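Local coordinates for putative DNA binding protein (PDB 3HTN) that binds metal ions in a trimeric PCC (DUF296) domain and is a putative DNA-binding protein whose exact role is not established, at residues E54-F59 with L112-Q117; F72-E77 with V100-Y105. All blocks are in the same frame, centred on the assembly; numbering follows the deposited sequence. Where two conformers were deposited one is given.

Both contacts belong to one large antiparallel sheet of the PCC domain, and their centres lie about 12 Å apart on the same side of the chain's centre. Along the chain, contact 2 is nested inside the loop that contact 1 closes. Contact 1 pairs strand 54-60 with strand 107-117. Contact 2 joins the open ends of the hairpin formed by strands 76-88 and 91-101. Strands 91-101 and 107-117 are neighbours in the sheet, so the two pairings stand side by side in it. They also touch directly, where Leu-55 packs on Met-76. Metal-binding histidines lie on strands 91-101 and 107-117, and other subunits of the trimer pack against both contacts.

Contact 1: E54-F59 with L112-Q117; sequences ELTLRF and LLSAIQ
Leu-113 lies obliquely across Arg-58, its CD2 over the centre of one guanidinium face. Leu-113 CD1 comes 3.7 Å from Arg-58 NH2. The arginine chain leaves with CG anti to its backbone N (chi1 178°) and bends at chi3 (-69°). Asp-69 forms a salt bridge with Arg-58 NE and helps fix the group. An alanine in place of Leu-113 would remove both methyls and would probably leave one guanidinium face less well covered and the packing on Thr-56 CG2 thinner.

The backbones run antiparallel. Thr-56 N gives a nearly straight bond of 2.8 Å to Ser-114 O, from above the carbonyl plane. Thr-56 O receives Leu-113 N in its carbonyl plane at 2.9 Å. Ser-114 N gives Thr-56 O a second, weak bond at 3.3 Å.

Beside these bonds, one water joins the hydroxyls, at 2.9 Å from Thr-56 OG1 and 2.6 Å from Ser-114 OG. Thr-56 OG1 is also hydrogen-bonded to Thr-71 on the next strand.

Leu-55, Leu-57, Leu-112 and Ala-115 lie on the other, buried face. Leu-55 and Leu-112 cross obliquely, and Leu-55 CD1 meets Leu-112 CD1 at 3.4 Å, a tight contact. Both leucines have CG anti to the backbone N. Leu-55 also packs on Ile-98 and Val-100 of strand 91-101.

Leu-113 and Ser-114 both face Thr-56, so the register shifts by one residue. This is a classic beta bulge in the antiparallel sheet of the PCC domain, next to His-111, an iron ligand of this protein that carries no iron in this chain.

Contact 2: F72-E77 with V100-Y105; sequences FREQME and VGRSDY. With SO4 (sulfate ion), chain E.
The guanidinium of Arg-102 meets the carboxylate of Glu-74 side-on in a two-bond salt bridge, with the two planes 30° apart. Arg-102 NE bonds to Glu-74 OE2 at 2.9 Å, almost straight, and reaches it from above the carboxylate plane. Arg-102 NH2 bonds to Glu-74 OE1, also at 2.9 Å, on the syn lone pair. Glu-74 holds CG in the crowded position between backbone N and carbonyl carbon (chi1 64°) and then extends. Arg-102 bends at chi3.

The Phe-72 ring stands nearly upright to the guanidinium, at 84°. Phe-72 CD2 is 3.7 Å from Arg-102 NH2. A sulfate, probably from the crystallisation liquor, takes bonds from Arg-102 NH1 to O3 and from NH2 to O1, and is also bound by Lys-70.

A water donates to Glu-74 OE2 and Gln-75 O and accepts from Ser-103 N. It ties the loop to the type I turn of residues 102-105. Where the strands pair, Glu-77 and Gly-101 form a hydrogen-bonded antiparallel pair, with Gly-101 N to Glu-77 O at 2.8 Å. The selenomethionine side chain of Met-76 crosses Val-100 obliquely, its SE against Val-100 CG2.

Arg-102 thus bridges two anions, and its positive charge would probably keep Glu-74 ionised.

Contact 1: E54-F59 with L112-Q117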
loop_
_atom_site.group_PDB
_atom_site.type_symbol
_atom_site.label_atom_id
_atom_site.label_comp_id
_atom_site.label_asym_id
_atom_site.label_seq_id
_atom_site.Cartn_x
_atom_site.Cartn_y
_atom_site.Cartn_z
ATOM N N GLU A 54 -18.073 -8.981 -3.800
ATOM C CA GLU A 54 -18.647 -7.956 -4.661
ATOM C C GLU A 54 -17.803 -6.699 -4.497
ATOM O O GLU A 54 -17.346 -6.402 -3.399
ATOM C CB GLU A 54 -20.116 -7.703 -4.317
ATOM C CG GLU A 54 -20.848 -6.864 -5.349
ATOM C CD GLU A 54 -22.353 -7.030 -5.286
ATOM O OE1 GLU A 54 -22.831 -8.192 -5.194
ATOM O OE2 GLU A 54 -23.058 -5.996 -5.345
ATOM N N LEU A 55 -17.582 -5.984 -5.597
ATOM C CA LEU A 55 -16.771 -4.776 -5.616
ATOM C C LEU A 55 -17.360 -3.769 -6.552
ATOM O O LEU A 55 -17.741 -4.141 -7.655
ATOM C CB LEU A 55 -15.389 -5.115 -6.174
ATOM C CG LEU A 55 -14.383 -3.979 -6.344
ATOM C CD1 LEU A 55 -13.990 -3.349 -4.996
ATOM C CD2 LEU A 55 -13.162 -4.449 -7.109
ATOM N N THR A 56 -17.401 -2.509 -6.137
ATOM C CA THR A 56 -17.788 -1.440 -7.045
ATOM C C THR A 56 -16.655 -0.417 -7.076
ATOM O O THR A 56 -16.270 0.131 -6.035
ATOM C CB THR A 56 -19.086 -0.753 -6.663
ATOM O OG1 THR A 56 -20.112 -1.745 -6.546
ATOM C CG2 THR A 56 -19.491 0.266 -7.748
ATOM N N LEU A 57 -16.165 -0.150 -8.289
ATOM C CA LEU A 57 -15.158 0.870 -8.566
ATOM C C LEU A 57 -15.748 1.969 -9.398
ATOM O O LEU A 57 -16.692 1.728 -10.147
ATOM C CB LEU A 57 -13.973 0.265 -9.313
ATOM C CG LEU A 57 -13.265 -0.920 -8.663
ATOM C CD1 LEU A 57 -12.200 -1.496 -9.610
ATOM C CD2 LEU A 57 -12.686 -0.546 -7.270
ATOM N N ARG A 58 -15.207 3.177 -9.272
ATOM C CA ARG A 58 -15.595 4.314 -10.100
ATOM C C ARG A 58 -14.436 4.773 -10.950
ATOM O O ARG A 58 -13.330 4.965 -10.434
ATOM C CB ARG A 58 -16.048 5.485 -9.247
ATOM C CG ARG A 58 -16.418 6.715 -10.062
ATOM C CD ARG A 58 -17.179 7.729 -9.287
ATOM N NE ARG A 58 -18.512 7.257 -8.962
ATOM C CZ ARG A 58 -19.398 7.891 -8.190
ATOM N NH1 ARG A 58 -19.082 8.995 -7.563
ATOM N NH2 ARG A 58 -20.586 7.378 -7.994
ATOM N N PHE A 59 -14.711 5.021 -12.230
ATOM C CA PHE A 59 -13.742 5.667 -13.123
ATOM C C PHE A 59 -14.340 6.993 -13.587
ATOM O O PHE A 59 -15.370 7.042 -14.207
ATOM C CB PHE A 59 -13.347 4.798 -14.310
ATOM C CG PHE A 59 -12.112 5.280 -15.002
ATOM C CD1 PHE A 59 -10.874 4.910 -14.527
ATOM C CD2 PHE A 59 -12.189 6.104 -16.119
ATOM C CE1 PHE A 59 -9.707 5.361 -15.154
ATOM C CE2 PHE A 59 -11.016 6.554 -16.712
ATOM C CZ PHE A 59 -9.811 6.176 -16.218
ATOM N N LEU A 112 -12.417 3.051 -4.961
ATOM C CA LEU A 112 -13.381 2.186 -4.323
ATOM C C LEU A 112 -14.643 2.899 -3.891
ATOM O O LEU A 112 -14.578 3.885 -3.148
ATOM C CB LEU A 112 -12.744 1.567 -3.073
ATOM C CG LEU A 112 -13.624 0.694 -2.199
ATOM C CD1 LEU A 112 -14.101 -0.581 -2.947
ATOM C CD2 LEU A 112 -12.877 0.348 -0.906
ATOM N N LEU A 113 -15.794 2.398 -4.330
ATOM C CA LEU A 113 -17.097 2.854 -3.816
ATOM C C LEU A 113 -17.684 1.935 -2.765
ATOM O O LEU A 113 -18.258 2.399 -1.784
ATOM C CB LEU A 113 -18.126 2.994 -4.942
ATOM C CG LEU A 113 -17.820 4.044 -6.018
ATOM C CD1 LEU A 113 -19.037 4.166 -6.930
ATOM C CD2 LEU A 113 -17.446 5.413 -5.391
ATOM N N SER A 114 -17.549 0.637 -2.982
ATOM C CA SER A 114 -18.077 -0.343 -2.055
ATOM C C SER A 114 -17.489 -1.705 -2.315
ATOM O O SER A 114 -16.964 -1.973 -3.391
ATOM C CB SER A 114 -19.591 -0.433 -2.194
ATOM O OG SER A 114 -19.967 -0.897 -3.477
ATOM N N ALA A 115 -17.561 -2.557 -1.303
ATOM C CA ALA A 115 -17.103 -3.930 -1.419
ATOM C C ALA A 115 -17.742 -4.731 -0.304
ATOM O O ALA A 115 -17.729 -4.283 0.828
ATOM C CB ALA A 115 -15.601 -4.036 -1.342
ATOM N N ILE A 116 -18.264 -5.909 -0.620
ATOM C CA ILE A 116 -18.897 -6.781 0.372
ATOM C C ILE A 116 -17.928 -7.887 0.757
ATOM O O ILE A 116 -17.548 -8.705 -0.085
ATOM C CB ILE A 116 -20.205 -7.399 -0.159
ATOM C CG1 ILE A 116 -21.197 -6.287 -0.545
ATOM C CG2 ILE A 116 -20.818 -8.348 0.894
ATOM C CD1 ILE A 116 -22.480 -6.806 -1.252
ATOM N N GLN A 117 -17.537 -7.912 2.029
ATOM C CA GLN A 117 -16.634 -8.921 2.521
ATOM C C GLN A 117 -17.182 -10.334 2.384
ATOM O O GLN A 117 -18.362 -10.587 2.589
ATOM C CB GLN A 117 -16.291 -8.606 3.962
ATOM C CG GLN A 117 -15.222 -9.481 4.597
ATOM C CD GLN A 117 -14.761 -8.920 5.872
ATOM O OE1 GLN A 117 -14.530 -7.717 5.974
ATOM N NE2 GLN A 117 -14.598 -9.771 6.861
HETATM O O HOH W 1 -20.053 -3.439 -4.167
#

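Contact 2: F72-E77 with V100-Y105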
loop_
_atom_site.group_PDB
_atom_site.type_symbol
_atom_site.label_atom_id
_atom_site.label_comp_id
_atom_site.label_asym_id
_atom_site.label_seq_id
_atom_site.Cartn_x
_atom_site.Cartn_y
_atom_site.Cartn_z
ATOM N N PHE A 72 -18.329 -5.706 -9.847
ATOM C CA PHE A 72 -17.900 -7.078 -10.095
ATOM C C PHE A 72 -18.538 -7.972 -9.074
ATOM O O PHE A 72 -18.581 -7.628 -7.903
ATOM C CB PHE A 72 -16.379 -7.147 -9.991
ATOM C CG PHE A 72 -15.671 -6.257 -10.960
ATOM C CD1 PHE A 72 -15.423 -4.915 -10.636
ATOM C CD2 PHE A 72 -15.241 -6.748 -12.177
ATOM C CE1 PHE A 72 -14.795 -4.071 -11.518
ATOM C CE2 PHE A 72 -14.591 -5.896 -13.084
ATOM C CZ PHE A 72 -14.378 -4.552 -12.726
ATOM N N ARG A 73 -19.060 -9.115 -9.514
ATOM C CA ARG A 73 -19.762 -10.053 -8.664
ATOM C C ARG A 73 -19.105 -11.411 -8.784
ATOM O O ARG A 73 -19.484 -12.248 -9.590
ATOM C CB ARG A 73 -21.220 -10.087 -9.083
ATOM C CG ARG A 73 -21.869 -8.738 -8.812
ATOM C CD ARG A 73 -23.339 -8.794 -9.015
ATOM N NE ARG A 73 -23.658 -8.858 -10.436
ATOM C CZ ARG A 73 -24.886 -9.027 -10.917
ATOM N NH1 ARG A 73 -25.933 -9.096 -10.113
ATOM N NH2 ARG A 73 -25.077 -9.097 -12.216
ATOM N N GLU A 74 -18.068 -11.576 -7.977
ATOM C CA GLU A 74 -17.189 -12.734 -7.990
ATOM C C GLU A 74 -16.312 -12.685 -6.753
ATOM O O GLU A 74 -16.215 -11.639 -6.107
ATOM C CB GLU A 74 -16.317 -12.683 -9.255
ATOM C CG GLU A 74 -15.380 -11.498 -9.311
ATOM C CD GLU A 74 -14.746 -11.347 -10.637
ATOM O OE1 GLU A 74 -15.397 -10.775 -11.524
ATOM O OE2 GLU A 74 -13.600 -11.797 -10.823
ATOM N N GLN A 75 -15.615 -13.768 -6.472
ATOM C CA GLN A 75 -14.726 -13.813 -5.333
ATOM C C GLN A 75 -13.425 -13.101 -5.713
ATOM O O GLN A 75 -12.878 -13.319 -6.804
ATOM C CB GLN A 75 -14.447 -15.249 -4.896
ATOM C CG GLN A 75 -13.663 -15.360 -3.639
ATOM C CD GLN A 75 -14.397 -14.849 -2.408
ATOM O OE1 GLN A 75 -15.623 -14.725 -2.414
ATOM N NE2 GLN A 75 -13.667 -14.621 -1.327
HETATM N N MSE A 76 -12.960 -12.213 -4.851
HETATM C CA MSE A 76 -11.724 -11.493 -5.088
HETATM C C MSE A 76 -10.951 -11.349 -3.794
HETATM O O MSE A 76 -11.548 -11.233 -2.723
HETATM C CB MSE A 76 -12.006 -10.065 -5.635
HETATM C CG MSE A 76 -12.624 -10.070 -7.015
HETATM SE SE MSE A 76 -13.459 -8.418 -7.526
HETATM C CE MSE A 76 -15.148 -8.690 -6.492
ATOM N N GLU A 77 -9.630 -11.285 -3.908
ATOM C CA GLU A 77 -8.756 -10.962 -2.787
ATOM C C GLU A 77 -8.397 -9.495 -2.843
ATOM O O GLU A 77 -8.044 -9.006 -3.926
ATOM C CB GLU A 77 -7.477 -11.771 -2.882
ATOM C CG GLU A 77 -7.676 -13.273 -2.542
ATOM C CD GLU A 77 -8.073 -13.572 -1.086
ATOM O OE1 GLU A 77 -8.065 -12.665 -0.207
ATOM O OE2 GLU A 77 -8.430 -14.748 -0.807
ATOM N N VAL A 100 -7.351 -5.390 -6.273
ATOM C CA VAL A 100 -7.863 -6.722 -6.027
ATOM C C VAL A 100 -7.314 -7.743 -7.022
ATOM O O VAL A 100 -6.936 -7.387 -8.125
ATOM C CB VAL A 100 -9.409 -6.774 -6.043
ATOM C CG1 VAL A 100 -9.985 -5.789 -5.006
ATOM C CG2 VAL A 100 -9.951 -6.515 -7.456
ATOM N N GLY A 101 -7.248 -9.004 -6.585
ATOM C CA GLY A 101 -6.947 -10.156 -7.422
ATOM C C GLY A 101 -8.172 -10.972 -7.693
ATOM O O GLY A 101 -8.972 -11.246 -6.791
ATOM N N ARG A 102 -8.307 -11.391 -8.938
ATOM C CA ARG A 102 -9.397 -12.278 -9.354
ATOM C C ARG A 102 -8.937 -13.715 -9.239
ATOM O O ARG A 102 -7.792 -13.985 -8.870
ATOM C CB ARG A 102 -9.836 -11.941 -10.779
ATOM C CG ARG A 102 -10.118 -10.464 -10.955
ATOM C CD ARG A 102 -10.496 -10.138 -12.417
ATOM N NE ARG A 102 -11.935 -10.263 -12.668
ATOM C CZ ARG A 102 -12.571 -9.733 -13.704
ATOM N NH1 ARG A 102 -11.919 -9.132 -14.664
ATOM N NH2 ARG A 102 -13.869 -9.828 -13.793
ATOM N N SER A 103 -9.823 -14.658 -9.550
ATOM C CA SER A 103 -9.495 -16.075 -9.407
ATOM C C SER A 103 -8.396 -16.532 -10.360
ATOM O O SER A 103 -7.794 -17.574 -10.135
ATOM C CB SER A 103 -10.736 -16.948 -9.597
ATOM O OG SER A 103 -11.195 -16.848 -10.911
ATOM N N ASP A 104 -8.131 -15.757 -11.412
ATOM C CA ASP A 104 -7.023 -16.045 -12.338
ATOM C C ASP A 104 -5.763 -15.254 -12.011
ATOM O O ASP A 104 -4.821 -15.232 -12.803
ATOM C CB ASP A 104 -7.441 -15.803 -13.798
ATOM C CG ASP A 104 -7.732 -14.360 -14.120
ATOM O OD1 ASP A 104 -7.712 -13.497 -13.214
ATOM O OD2 ASP A 104 -8.004 -14.077 -15.311
ATOM N N TYR A 105 -5.799 -14.573 -10.862
ATOM C CA TYR A 105 -4.683 -13.796 -10.286
ATOM C C TYR A 105 -4.478 -12.477 -11.007
ATOM O O TYR A 105 -3.648 -11.675 -10.572
ATOM C CB TYR A 105 -3.359 -14.592 -10.179
ATOM C CG TYR A 105 -3.578 -15.915 -9.496
ATOM C CD1 TYR A 105 -3.709 -15.990 -8.125
ATOM C CD2 TYR A 105 -3.743 -17.074 -10.246
ATOM C CE1 TYR A 105 -3.947 -17.219 -7.498
ATOM C CE2 TYR A 105 -4.016 -18.281 -9.637
ATOM C CZ TYR A 105 -4.093 -18.339 -8.261
ATOM O OH TYR A 105 -4.348 -19.567 -7.678
HETATM S S SO4 E . -15.026 -8.010 -16.875
HETATM O O1 SO4 E . -15.761 -8.522 -15.755
HETATM O O2 SO4 E . -14.583 -9.039 -17.830
HETATM O O3 SO4 E . -13.837 -7.272 -16.406
HETATM O O4 SO4 E . -15.923 -7.072 -17.603
HETATM O O HOH W 2 -12.674 -13.855 -9.438
#